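Local coordinates for protein serine protease inhibitor 2 (Anopheles gambiae, PDB 3PZF) that inhibits the CLIP-domain serine proteases CLIPB9, CLIPB10 and CLIPB4 and thereby restrains phenoloxidase activation and melanization in the mosquito hemolymph, at residues A[51-63]-A[305-318]. Numbering follows the deposited sequence.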
ATOM      1  N   LEU A  51     -11.015  -0.769   1.788  1.00 19.64           N
ATOM      2  CA  LEU A  51     -11.995  -0.129   0.888  1.00 19.95           C
ATOM      3  C   LEU A  51     -13.039  -1.133   0.441  1.00 25.38           C
ATOM      4  O   LEU A  51     -14.244  -0.857   0.415  1.00 21.23           O
ATOM      5  CB  LEU A  51     -11.305   0.428  -0.378  1.00 19.23           C
ATOM      6  CG  LEU A  51     -10.219   1.450  -0.098  1.00 25.52           C
ATOM      7  CD1 LEU A  51      -9.669   2.071  -1.408  1.00 20.92           C
ATOM      8  CD2 LEU A  51     -10.816   2.515   0.807  1.00 27.81           C
ATOM      9  N   LEU A  52     -12.560  -2.298   0.048  1.00 21.31           N
ATOM     10  CA  LEU A  52     -13.446  -3.371  -0.388  1.00 26.22           C
ATOM     11  C   LEU A  52     -14.353  -3.837   0.736  1.00 25.24           C
ATOM     12  O   LEU A  52     -15.512  -4.131   0.493  1.00 24.22           O
ATOM     13  CB  LEU A  52     -12.644  -4.546  -0.936  1.00 24.59           C
ATOM     14  CG  LEU A  52     -11.843  -4.233  -2.208  1.00 25.75           C
ATOM     15  CD1 LEU A  52     -10.966  -5.440  -2.573  1.00 26.25           C
ATOM     16  CD2 LEU A  52     -12.804  -3.878  -3.339  1.00 27.11           C
ATOM     17  N   THR A  53     -13.840  -3.881   1.963  1.00 19.33           N
ATOM     18  CA  THR A  53     -14.654  -4.316   3.090  1.00 21.22           C
ATOM     19  C   THR A  53     -15.680  -3.230   3.417  1.00 22.92           C
ATOM     20  O   THR A  53     -16.820  -3.545   3.728  1.00 25.43           O
ATOM     21  CB  THR A  53     -13.800  -4.674   4.307  1.00 22.22           C
ATOM     22  OG1 THR A  53     -12.846  -5.676   3.919  1.00 22.55           O
ATOM     23  CG2 THR A  53     -14.709  -5.259   5.475  1.00 22.28           C
ATOM     24  N   LEU A  54     -15.327  -1.951   3.275  1.00 20.00           N
ATOM     25  CA  LEU A  54     -16.367  -0.898   3.487  1.00 18.10           C
ATOM     26  C   LEU A  54     -17.488  -1.033   2.470  1.00 23.35           C
ATOM     27  O   LEU A  54     -18.664  -0.834   2.778  1.00 21.55           O
ATOM     28  CB  LEU A  54     -15.747   0.488   3.413  1.00 17.63           C
ATOM     29  CG  LEU A  54     -14.952   0.871   4.677  1.00 23.48           C
ATOM     30  CD1 LEU A  54     -13.976   1.992   4.335  1.00 23.89           C
ATOM     31  CD2 LEU A  54     -15.887   1.286   5.857  1.00 21.92           C
ATOM     32  N   ILE A  55     -17.135  -1.367   1.248  1.00 22.93           N
ATOM     33  CA  ILE A  55     -18.130  -1.531   0.217  1.00 23.03           C
ATOM     34  C   ILE A  55     -18.973  -2.760   0.504  1.00 23.65           C
ATOM     35  O   ILE A  55     -20.203  -2.729   0.322  1.00 23.74           O
ATOM     36  CB  ILE A  55     -17.480  -1.620  -1.177  1.00 25.75           C
ATOM     37  CG1 ILE A  55     -16.906  -0.246  -1.550  1.00 21.31           C
ATOM     38  CG2 ILE A  55     -18.504  -2.081  -2.203  1.00 27.77           C
ATOM     39  CD1 ILE A  55     -16.026  -0.232  -2.831  1.00 22.48           C
ATOM     40  N   TYR A  56     -18.328  -3.828   0.976  1.00 22.01           N
ATOM     41  CA  TYR A  56     -19.042  -5.013   1.458  1.00 24.35           C
ATOM     42  C   TYR A  56     -20.052  -4.669   2.557  1.00 25.11           C
ATOM     43  O   TYR A  56     -21.200  -5.081   2.490  1.00 26.67           O
ATOM     44  CB  TYR A  56     -18.030  -6.062   1.944  1.00 22.78           C
ATOM     45  CG  TYR A  56     -18.639  -7.396   2.325  1.00 27.45           C
ATOM     46  CD1 TYR A  56     -19.048  -8.291   1.350  1.00 31.26           C
ATOM     47  CD2 TYR A  56     -18.770  -7.762   3.655  1.00 33.71           C
ATOM     48  CE1 TYR A  56     -19.578  -9.531   1.703  1.00 36.71           C
ATOM     49  CE2 TYR A  56     -19.309  -8.992   4.015  1.00 38.03           C
ATOM     50  CZ  TYR A  56     -19.706  -9.868   3.031  1.00 42.66           C
ATOM     51  OH  TYR A  56     -20.239 -11.095   3.369  1.00 48.09           O
ATOM     52  N   GLU A  57     -19.633  -3.881   3.546  1.00 23.02           N
ATOM     53  CA  GLU A  57     -20.504  -3.460   4.642  1.00 24.46           C
ATOM     54  C   GLU A  57     -21.700  -2.640   4.131  1.00 22.95           C
ATOM     55  O   GLU A  57     -22.801  -2.712   4.706  1.00 23.86           O
ATOM     56  CB  GLU A  57     -19.693  -2.613   5.639  1.00 23.13           C
ATOM     57  CG  GLU A  57     -18.702  -3.441   6.499  1.00 24.64           C
ATOM     58  CD  GLU A  57     -19.291  -3.894   7.833  1.00 27.28           C
ATOM     59  OE1 GLU A  57     -20.560  -3.889   8.008  1.00 29.90           O
ATOM     60  OE2 GLU A  57     -18.477  -4.261   8.718  1.00 27.62           O
ATOM     61  N   ALA A  58     -21.487  -1.900   3.051  1.00 22.34           N
ATOM     62  CA  ALA A  58     -22.550  -1.025   2.506  1.00 23.77           C
ATOM     63  C   ALA A  58     -23.543  -1.802   1.670  1.00 31.65           C
ATOM     64  O   ALA A  58     -24.642  -1.329   1.399  1.00 25.84           O
ATOM     65  CB  ALA A  58     -21.941   0.060   1.643  1.00 22.73           C
ATOM     66  N   SER A  59     -23.147  -2.989   1.233  1.00 31.99           N
ATOM     67  CA  SER A  59     -23.993  -3.790   0.365  1.00 44.00           C
ATOM     68  C   SER A  59     -24.993  -4.653   1.111  1.00 48.51           C
ATOM     69  O   SER A  59     -24.701  -5.228   2.168  1.00 48.44           O
ATOM     70  CB  SER A  59     -23.143  -4.703  -0.510  1.00 55.69           C
ATOM     71  OG  SER A  59     -23.970  -5.717  -1.060  1.00 60.50           O
ATOM     72  N   ASP A  60     -26.178  -4.760   0.526  1.00 55.49           N
ATOM     73  CA  ASP A  60     -27.257  -5.563   1.082  1.00 68.95           C
ATOM     74  C   ASP A  60     -26.808  -7.008   1.246  1.00 72.40           C
ATOM     75  O   ASP A  60     -27.131  -7.682   2.231  1.00 70.97           O
ATOM     76  CB  ASP A  60     -28.448  -5.527   0.131  1.00 68.79           C
ATOM     77  CG  ASP A  60     -29.743  -5.837   0.823  1.00 75.71           C
ATOM     78  OD1 ASP A  60     -29.821  -5.601   2.051  1.00 78.53           O
ATOM     79  OD2 ASP A  60     -30.677  -6.313   0.142  1.00 78.30           O
ATOM     80  N   THR A  61     -26.062  -7.459   0.247  1.00 92.00           N
ATOM     81  CA  THR A  61     -25.563  -8.817   0.157  1.00 94.27           C
ATOM     82  C   THR A  61     -24.930  -9.334   1.447  1.00 91.42           C
ATOM     83  O   THR A  61     -25.032 -10.519   1.762  1.00106.10           O
ATOM     84  CB  THR A  61     -24.496  -8.897  -0.947  1.00 91.83           C
ATOM     85  OG1 THR A  61     -24.428 -10.235  -1.448  1.00101.00           O
ATOM     86  CG2 THR A  61     -23.119  -8.465  -0.419  1.00 88.10           C
ATOM     87  N   SER A  62     -24.287  -8.441   2.192  1.00 53.21           N
ATOM     88  CA  SER A  62     -23.351  -8.841   3.243  1.00 52.61           C
ATOM     89  C   SER A  62     -23.989  -9.590   4.431  1.00 49.37           C
ATOM     90  O   SER A  62     -23.282 -10.041   5.324  1.00 40.73           O
ATOM     91  CB  SER A  62     -22.588  -7.607   3.743  1.00 35.68           C
ATOM     92  OG  SER A  62     -23.538  -6.632   4.166  1.00 36.92           O
ATOM     93  N   PHE A  63     -25.307  -9.741   4.458  1.00 50.61           N
ATOM     94  CA  PHE A  63     -25.895 -10.533   5.540  1.00 64.01           C
ATOM     95  C   PHE A  63     -25.559 -12.022   5.382  1.00 73.60           C
ATOM     96  O   PHE A  63     -25.552 -12.547   4.265  1.00 69.94           O
ATOM     97  CB  PHE A  63     -27.408 -10.366   5.651  1.00 57.62           C
ATOM     98  CG  PHE A  63     -27.962 -10.957   6.919  1.00 59.89           C
ATOM     99  CD1 PHE A  63     -28.253 -12.307   6.996  1.00 63.33           C
ATOM    100  CD2 PHE A  63     -28.134 -10.173   8.051  1.00 55.53           C
ATOM    101  CE1 PHE A  63     -28.721 -12.851   8.160  1.00 74.49           C
ATOM    102  CE2 PHE A  63     -28.602 -10.720   9.225  1.00 61.63           C
ATOM    103  CZ  PHE A  63     -28.898 -12.055   9.280  1.00 74.02           C
ATOM    104  N   ILE A 305     -13.008  -8.328  -9.502  1.00 40.73           N
ATOM    105  CA  ILE A 305     -13.937  -7.562  -8.677  1.00 38.20           C
ATOM    106  C   ILE A 305     -14.720  -6.598  -9.571  1.00 37.31           C
ATOM    107  O   ILE A 305     -14.267  -5.489  -9.862  1.00 36.81           O
ATOM    108  CB  ILE A 305     -13.188  -6.825  -7.559  1.00 37.09           C
ATOM    109  CG1 ILE A 305     -12.433  -7.838  -6.701  1.00 34.48           C
ATOM    110  CG2 ILE A 305     -14.166  -6.015  -6.703  1.00 33.50           C
ATOM    111  CD1 ILE A 305     -11.616  -7.218  -5.612  1.00 39.77           C
ATOM    112  N   ARG A 306     -15.889  -7.043 -10.030  1.00 39.49           N
ATOM    113  CA  ARG A 306     -16.581  -6.363 -11.116  1.00 42.43           C
ATOM    114  C   ARG A 306     -18.015  -5.961 -10.762  1.00 35.71           C
ATOM    115  O   ARG A 306     -18.510  -4.930 -11.209  1.00 39.71           O
ATOM    116  CB  ARG A 306     -16.589  -7.266 -12.363  1.00 51.29           C
ATOM    117  CG  ARG A 306     -15.203  -7.833 -12.726  1.00 56.04           C
ATOM    118  CD  ARG A 306     -15.217  -8.655 -14.016  1.00 63.43           C
ATOM    119  NE  ARG A 306     -14.502  -7.993 -15.112  1.00 68.64           N
ATOM    120  CZ  ARG A 306     -13.315  -8.374 -15.590  1.00 73.39           C
ATOM    121  NH1 ARG A 306     -12.679  -9.428 -15.084  1.00 72.80           N
ATOM    122  NH2 ARG A 306     -12.756  -7.696 -16.589  1.00 73.50           N
ATOM    123  N   GLU A 307     -18.682  -6.780  -9.966  1.00 31.00           N
ATOM    124  CA  GLU A 307     -20.103  -6.543  -9.665  1.00 36.62           C
ATOM    125  C   GLU A 307     -20.360  -5.189  -8.983  1.00 37.24           C
ATOM    126  O   GLU A 307     -21.402  -4.580  -9.201  1.00 37.94           O
ATOM    127  CB  GLU A 307     -20.654  -7.672  -8.798  1.00 43.48           C
ATOM    128  CG  GLU A 307     -22.124  -7.513  -8.430  1.00 58.02           C
ATOM    129  CD  GLU A 307     -23.056  -8.317  -9.319  1.00 75.73           C
ATOM    130  OE1 GLU A 307     -24.049  -8.863  -8.786  1.00 72.21           O
ATOM    131  OE2 GLU A 307     -22.798  -8.404 -10.543  1.00 83.72           O
ATOM    132  N   ILE A 308     -19.420  -4.710  -8.169  1.00 35.70           N
ATOM    133  CA  ILE A 308     -19.604  -3.422  -7.479  1.00 34.95           C
ATOM    134  C   ILE A 308     -19.527  -2.218  -8.434  1.00 33.22           C
ATOM    135  O   ILE A 308     -19.892  -1.095  -8.074  1.00 32.66           O
ATOM    136  CB  ILE A 308     -18.583  -3.230  -6.337  1.00 33.06           C
ATOM    137  CG1 ILE A 308     -17.156  -3.361  -6.864  1.00 35.22           C
ATOM    138  CG2 ILE A 308     -18.807  -4.255  -5.228  1.00 29.87           C
ATOM    139  CD1 ILE A 308     -16.118  -2.895  -5.873  1.00 35.52           C
ATOM    140  N   PHE A 309     -19.049  -2.444  -9.657  1.00 34.28           N
ATOM    141  CA  PHE A 309     -19.041  -1.387 -10.660  1.00 29.63           C
ATOM    142  C   PHE A 309     -20.147  -1.582 -11.695  1.00 40.77           C
ATOM    143  O   PHE A 309     -20.237  -0.831 -12.669  1.00 43.76           O
ATOM    144  CB  PHE A 309     -17.659  -1.318 -11.340  1.00 33.71           C
ATOM    145  CG  PHE A 309     -16.538  -1.204 -10.361  1.00 32.84           C
ATOM    146  CD1 PHE A 309     -16.398  -0.062  -9.589  1.00 33.30           C
ATOM    147  CD2 PHE A 309     -15.654  -2.261 -10.161  1.00 28.81           C
ATOM    148  CE1 PHE A 309     -15.368   0.038  -8.649  1.00 31.70           C
ATOM    149  CE2 PHE A 309     -14.624  -2.165  -9.228  1.00 34.54           C
ATOM    150  CZ  PHE A 309     -14.487  -1.018  -8.472  1.00 34.64           C
ATOM    151  N   SER A 310     -21.011  -2.568 -11.467  1.00 40.32           N
ATOM    152  CA  SER A 310     -22.031  -2.924 -12.453  1.00 49.74           C
ATOM    153  C   SER A 310     -23.349  -2.189 -12.217  1.00 45.96           C
ATOM    154  O   SER A 310     -23.552  -1.578 -11.174  1.00 42.66           O
ATOM    155  CB  SER A 310     -22.273  -4.434 -12.441  1.00 53.06           C
ATOM    156  OG  SER A 310     -23.103  -4.818 -11.356  1.00 52.61           O
ATOM    157  N   GLN A 311     -24.248  -2.252 -13.192  1.00 48.02           N
ATOM    158  CA  GLN A 311     -25.565  -1.629 -13.042  1.00 57.27           C
ATOM    159  C   GLN A 311     -26.358  -2.314 -11.926  1.00 57.92           C
ATOM    160  O   GLN A 311     -27.365  -1.793 -11.446  1.00 57.48           O
ATOM    161  CB  GLN A 311     -26.345  -1.697 -14.363  1.00 57.81           C
ATOM    162  N   ASN A 312     -25.891  -3.488 -11.515  1.00 61.48           N
ATOM    163  CA  ASN A 312     -26.560  -4.264 -10.478  1.00 58.91           C
ATOM    164  C   ASN A 312     -26.001  -4.005  -9.087  1.00 59.13           C
ATOM    165  O   ASN A 312     -26.387  -4.671  -8.129  1.00 52.29           O
ATOM    166  CB  ASN A 312     -26.430  -5.750 -10.787  1.00 58.43           C
ATOM    167  CG  ASN A 312     -26.920  -6.093 -12.170  1.00 69.33           C
ATOM    168  OD1 ASN A 312     -28.038  -5.746 -12.546  1.00 72.93           O
ATOM    169  ND2 ASN A 312     -26.077  -6.763 -12.946  1.00 75.19           N
ATOM    170  N   ALA A 313     -25.072  -3.059  -8.979  1.00 51.11           N
ATOM    171  CA  ALA A 313     -24.508  -2.710  -7.680  1.00 40.89           C
ATOM    172  C   ALA A 313     -25.439  -1.758  -6.934  1.00 36.29           C
ATOM    173  O   ALA A 313     -26.124  -0.944  -7.531  1.00 38.38           O
ATOM    174  CB  ALA A 313     -23.122  -2.072  -7.841  1.00 35.60           C
ATOM    175  N   SER A 314     -25.433  -1.871  -5.615  1.00 35.76           N
ATOM    176  CA  SER A 314     -26.187  -0.982  -4.762  1.00 37.20           C
ATOM    177  C   SER A 314     -25.465  -0.872  -3.439  1.00 30.94           C
ATOM    178  O   SER A 314     -24.633  -1.716  -3.088  1.00 32.38           O
ATOM    179  CB  SER A 314     -27.600  -1.531  -4.524  1.00 45.88           C
ATOM    180  OG  SER A 314     -27.505  -2.802  -3.904  1.00 42.72           O
ATOM    181  N   LEU A 315     -25.789   0.179  -2.702  1.00 30.99           N
ATOM    182  CA  LEU A 315     -25.159   0.447  -1.423  1.00 29.62           C
ATOM    183  C   LEU A 315     -26.252   0.743  -0.383  1.00 28.83           C
ATOM    184  O   LEU A 315     -26.193   1.746   0.316  1.00 26.41           O
ATOM    185  CB  LEU A 315     -24.236   1.656  -1.554  1.00 29.70           C
ATOM    186  CG  LEU A 315     -23.026   1.563  -2.509  1.00 27.84           C
ATOM    187  CD1 LEU A 315     -22.446   2.969  -2.648  1.00 27.83           C
ATOM    188  CD2 LEU A 315     -21.983   0.572  -1.998  1.00 23.40           C
ATOM    189  N   PRO A 316     -27.212  -0.159  -0.245  1.00 27.89           N
ATOM    190  CA  PRO A 316     -28.403   0.151   0.572  1.00 29.54           C
ATOM    191  C   PRO A 316     -28.140   0.327   2.070  1.00 32.94           C
ATOM    192  O   PRO A 316     -29.002   0.887   2.768  1.00 32.99           O
ATOM    193  CB  PRO A 316     -29.302  -1.067   0.353  1.00 34.89           C
ATOM    194  CG  PRO A 316     -28.329  -2.181   0.005  1.00 35.89           C
ATOM    195  CD  PRO A 316     -27.237  -1.527  -0.782  1.00 31.52           C
ATOM    196  N   LEU A 317     -27.019  -0.180   2.582  1.00 28.49           N
ATOM    197  CA  LEU A 317     -26.736  -0.010   4.000  1.00 23.89           C
ATOM    198  C   LEU A 317     -25.892   1.249   4.258  1.00 24.65           C
ATOM    199  O   LEU A 317     -25.696   1.643   5.413  1.00 28.91           O
ATOM    200  CB  LEU A 317     -26.083  -1.279   4.611  1.00 27.18           C
ATOM    201  CG  LEU A 317     -26.846  -2.598   4.429  1.00 30.05           C
ATOM    202  CD1 LEU A 317     -26.132  -3.764   5.136  1.00 29.81           C
ATOM    203  CD2 LEU A 317     -28.300  -2.485   4.934  1.00 33.51           C
ATOM    204  N   LEU A 318     -25.425   1.903   3.187  1.00 25.54           N
ATOM    205  CA  LEU A 318     -24.707   3.172   3.298  1.00 27.22           C
ATOM    206  C   LEU A 318     -25.655   4.318   2.955  1.00 29.52           C
ATOM    207  O   LEU A 318     -25.667   5.319   3.632  1.00 27.47           O
ATOM    208  CB  LEU A 318     -23.495   3.221   2.342  1.00 20.82           C
ATOM    209  CG  LEU A 318     -22.589   4.459   2.270  1.00 20.56           C
ATOM    210  CD1 LEU A 318     -21.218   4.081   1.622  1.00 21.95           C
ATOM    211  CD2 LEU A 318     -23.293   5.567   1.443  1.00 27.14           C
TER
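Leu52, Ile55 and Ala58, one ridge along the C-terminal half of helix 45-58 in the serpin fold, lie against Ile305, Ile308 and Leu315 of the long loop between helix 297-302 and strand 332-341. Leu52 and Ile305 reach toward each other tip to tip, their CD1 methyls 3.6 Å apart. One helical turn on, the side chains of Ile55 and Ile308 cross at about a right angle. With CG1 of Ile308 set between its backbone N and carbonyl carbon (chi1 56°), both ends of this side chain face Ile55: CG2 meets Ile55 CG2 at 3.7 Å, while CD1 lies near Ile55 CD1. Ala58 CB, at the end of the helix, touches Leu318 CB and, in a direction roughly perpendicular to that, Leu315 CD2, and Leu318 continues this apolar layer onto Phe112 of strand 105-115.

Where the helix ends, the loop takes up its carbonyl group: Leu317 N donates to Ala58 O over 2.9 Å, the N-H...O angle being 156° and the donor tilted from the carbonyl plane. Beside this bond, the Pro316 ring crosses the Asp60 side chain, with CG 3.4 Å from Asp60 CB, although Asp60 is poorly ordered. Leu317 then lies over the backbone carbonyls at the helix end, its CD1 3.5 Å from Glu57 O and close to Ser59 O; that oxygen accepts hydrogen bonds from Ser62 N and, at 2.7 Å, from Ser62 OG.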